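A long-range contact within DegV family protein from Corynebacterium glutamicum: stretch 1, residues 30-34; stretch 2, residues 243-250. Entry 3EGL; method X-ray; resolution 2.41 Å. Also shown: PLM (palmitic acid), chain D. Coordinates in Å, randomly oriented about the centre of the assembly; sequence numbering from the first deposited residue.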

# COMPACT_ATOMS: atom_id res chain seq x y z
N ASN A 30 -3.70 -12.97 -1.16
CA ASN A 30 -2.33 -12.87 -1.69
C ASN A 30 -2.22 -12.68 -3.21
O ASN A 30 -2.78 -13.47 -3.98
CB ASN A 30 -1.52 -14.10 -1.28
CG ASN A 30 -1.26 -14.15 0.21
OD1 ASN A 30 -1.36 -13.13 0.91
ND2 ASN A 30 -0.97 -15.33 0.73
N LEU A 31 -1.45 -11.67 -3.63
CA LEU A 31 -1.01 -11.57 -5.04
C LEU A 31 -0.08 -12.76 -5.38
O LEU A 31 0.35 -13.47 -4.48
CB LEU A 31 -0.29 -10.25 -5.28
CG LEU A 31 -1.09 -9.01 -4.89
CD1 LEU A 31 -0.25 -7.67 -4.96
CD2 LEU A 31 -2.33 -8.98 -5.78
N HIS A 32 0.24 -12.96 -6.66
CA HIS A 32 1.03 -14.14 -7.08
C HIS A 32 2.50 -13.88 -7.36
O HIS A 32 2.88 -12.90 -8.04
CB HIS A 32 0.39 -14.80 -8.30
CG HIS A 32 -1.06 -15.11 -8.10
ND1 HIS A 32 -1.49 -16.15 -7.31
CD2 HIS A 32 -2.18 -14.46 -8.51
CE1 HIS A 32 -2.81 -16.16 -7.27
NE2 HIS A 32 -3.25 -15.15 -8.01
N VAL A 33 3.33 -14.78 -6.85
CA VAL A 33 4.73 -14.86 -7.21
C VAL A 33 4.99 -16.18 -7.94
O VAL A 33 4.75 -17.25 -7.39
CB VAL A 33 5.66 -14.71 -5.97
CG1 VAL A 33 7.10 -15.03 -6.34
CG2 VAL A 33 5.60 -13.30 -5.44
N MSE A 34 5.43 -16.10 -9.19
CA MSE A 34 5.81 -17.30 -9.94
C MSE A 34 7.32 -17.43 -9.99
O MSE A 34 8.02 -16.55 -10.49
CB MSE A 34 5.22 -17.32 -11.35
CG MSE A 34 3.71 -17.38 -11.38
SE MSE A 34 2.97 -15.58 -11.75
CE MSE A 34 2.78 -15.84 -13.69
N ILE A 243 7.70 -5.52 3.69
CA ILE A 243 7.23 -5.34 2.34
C ILE A 243 6.76 -6.69 1.78
O ILE A 243 7.48 -7.69 1.84
CB ILE A 243 8.30 -4.68 1.47
CG1 ILE A 243 8.47 -3.19 1.89
CG2 ILE A 243 7.91 -4.79 -0.01
CD1 ILE A 243 9.77 -2.42 1.35
N ASP A 244 5.54 -6.71 1.27
CA ASP A 244 4.94 -7.92 0.68
C ASP A 244 5.95 -8.59 -0.27
O ASP A 244 6.51 -7.93 -1.11
CB ASP A 244 3.62 -7.54 -0.04
CG ASP A 244 2.98 -8.70 -0.82
OD1 ASP A 244 3.25 -9.90 -0.56
OD2 ASP A 244 2.19 -8.41 -1.75
N PRO A 245 6.18 -9.91 -0.15
CA PRO A 245 7.16 -10.54 -1.10
C PRO A 245 6.84 -10.28 -2.59
O PRO A 245 7.76 -10.26 -3.41
CB PRO A 245 7.08 -12.05 -0.77
CG PRO A 245 6.61 -12.08 0.67
CD PRO A 245 5.65 -10.88 0.82
N THR A 246 5.56 -10.07 -2.93
CA THR A 246 5.19 -9.77 -4.30
C THR A 246 5.79 -8.45 -4.74
O THR A 246 6.25 -8.33 -5.88
CB THR A 246 3.67 -9.73 -4.50
OG1 THR A 246 3.11 -10.96 -4.04
CG2 THR A 246 3.31 -9.59 -5.98
N LEU A 247 5.77 -7.47 -3.84
CA LEU A 247 6.39 -6.20 -4.13
C LEU A 247 7.91 -6.30 -4.08
O LEU A 247 8.59 -5.60 -4.81
CB LEU A 247 5.85 -5.10 -3.21
CG LEU A 247 4.32 -5.00 -3.09
CD1 LEU A 247 3.94 -3.92 -2.06
CD2 LEU A 247 3.65 -4.74 -4.47
N ALA A 248 8.43 -7.20 -3.24
CA ALA A 248 9.89 -7.30 -3.04
C ALA A 248 10.52 -7.77 -4.33
O ALA A 248 11.66 -7.37 -4.66
CB ALA A 248 10.24 -8.25 -1.90
N VAL A 249 9.76 -8.56 -5.09
CA VAL A 249 10.21 -8.93 -6.43
C VAL A 249 10.59 -7.68 -7.25
O VAL A 249 11.60 -7.68 -7.98
CB VAL A 249 9.15 -9.72 -7.20
CG1 VAL A 249 9.60 -9.89 -8.65
CG2 VAL A 249 8.82 -11.08 -6.51
N HIS A 250 9.81 -6.59 -7.13
CA HIS A 250 10.03 -5.43 -7.96
C HIS A 250 10.80 -4.31 -7.30
O HIS A 250 11.29 -3.41 -7.98
CB HIS A 250 8.70 -4.92 -8.50
CG HIS A 250 7.95 -5.94 -9.32
ND1 HIS A 250 8.43 -6.45 -10.50
CD2 HIS A 250 6.73 -6.51 -9.12
CE1 HIS A 250 7.55 -7.32 -11.00
NE2 HIS A 250 6.52 -7.38 -10.17
C1 PLM D . 1.09 -7.63 -10.17
O1 PLM D . 0.20 -6.91 -10.66
O2 PLM D . 1.81 -8.28 -10.94
C2 PLM D . 1.34 -7.71 -8.69
C3 PLM D . 1.80 -6.34 -8.20
C4 PLM D . 3.23 -5.98 -8.50
C5 PLM D . 3.31 -4.46 -8.36
C6 PLM D . 4.72 -3.93 -8.44
C7 PLM D . 4.67 -2.43 -8.34
C8 PLM D . 6.02 -1.78 -7.99
C9 PLM D . 6.36 -1.99 -6.52
CA PLM D . 7.34 -0.94 -5.97
CB PLM D . 8.04 -1.39 -4.70
CC PLM D . 7.14 -1.68 -3.48
CD PLM D . 6.96 -0.44 -2.63
CE PLM D . 6.67 -0.75 -1.18
CF PLM D . 5.24 -0.35 -0.80
CG PLM D . 5.12 1.04 -0.18

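No hydrogen bond or salt bridge joins the two stretches, even though a threonine hydroxyl sits at the centre of their contact; the touching residues are at least 212 apart in sequence. The association rests on van der Waals packing alone and buries 240 Å², summed over both sides. Strand 32-34 passes the first turns of helix 245-250 with an axial separation of 8.3 Å at closest approach and an angle of 53° between their N-to-C directions, so the elements cross obliquely and meet over a short length. The backbones come nearest at Val33 and Thr246, whose CA atoms are 5.9 Å apart.

Thr246 is the hub. Its CA-to-CB bond points toward stretch 1, and with chi1 in the m well OG1 lies 3.7 Å from Leu31 CB and, equally, 3.7 Å from Val33 CG2. Thr246 OG1 is also 3.8 Å from Leu31 O, too far for a hydrogen bond, so the hydroxyl packs against stretch 1 without bonding to it. The methyl group of the same side chain reaches the strand backbone, with Thr246 CG2 3.9 Å from His32 O. A compact branched residue suits this position, since its two short arms touch three successive residues while the backbones remain close.

Side-chain directions alternate from Leu31 to Val33. Leu31, just before the strand, and Val33 point toward stretch 2, whereas His32 between them points away and contributes its carbonyl oxygen to the contact. Val33, in the t rotamer, directs CG2 to the helix, 4.1 Å from Val249 CG2 and 4.2 Å from Pro245 O. The valine pair adds an apolar contact one helical turn beyond Pro245. At the other end, the buried Leu31 extends CD1 to within 4.1 Å of Asp244 OD2.

That carboxylate also helps to begin the helix. Asp244 occupies the N-cap position, and its OD1 accepts a weak hydrogen bond from Thr246 N at 3.3 Å, nearly linear at 172°; OD2 is hydrogen-bonded elsewhere in the structure. Pro245 fits the first helical turn, where its lack of an amide hydrogen costs nothing, and its carbonyl oxygen accepts a hydrogen bond from Val249 N at 3.1 Å.

Palmitic acid packs against the helix and also touches the hub: Thr246 CG2 is 3.8 Å from PLM C2. Leu247, whose CA-to-CB bond points away from stretch 1, places CB 3.7 Å from PLM CC, and His250 CD2 approaches PLM C6 at 3.3 Å, with the ring oblique to that atom.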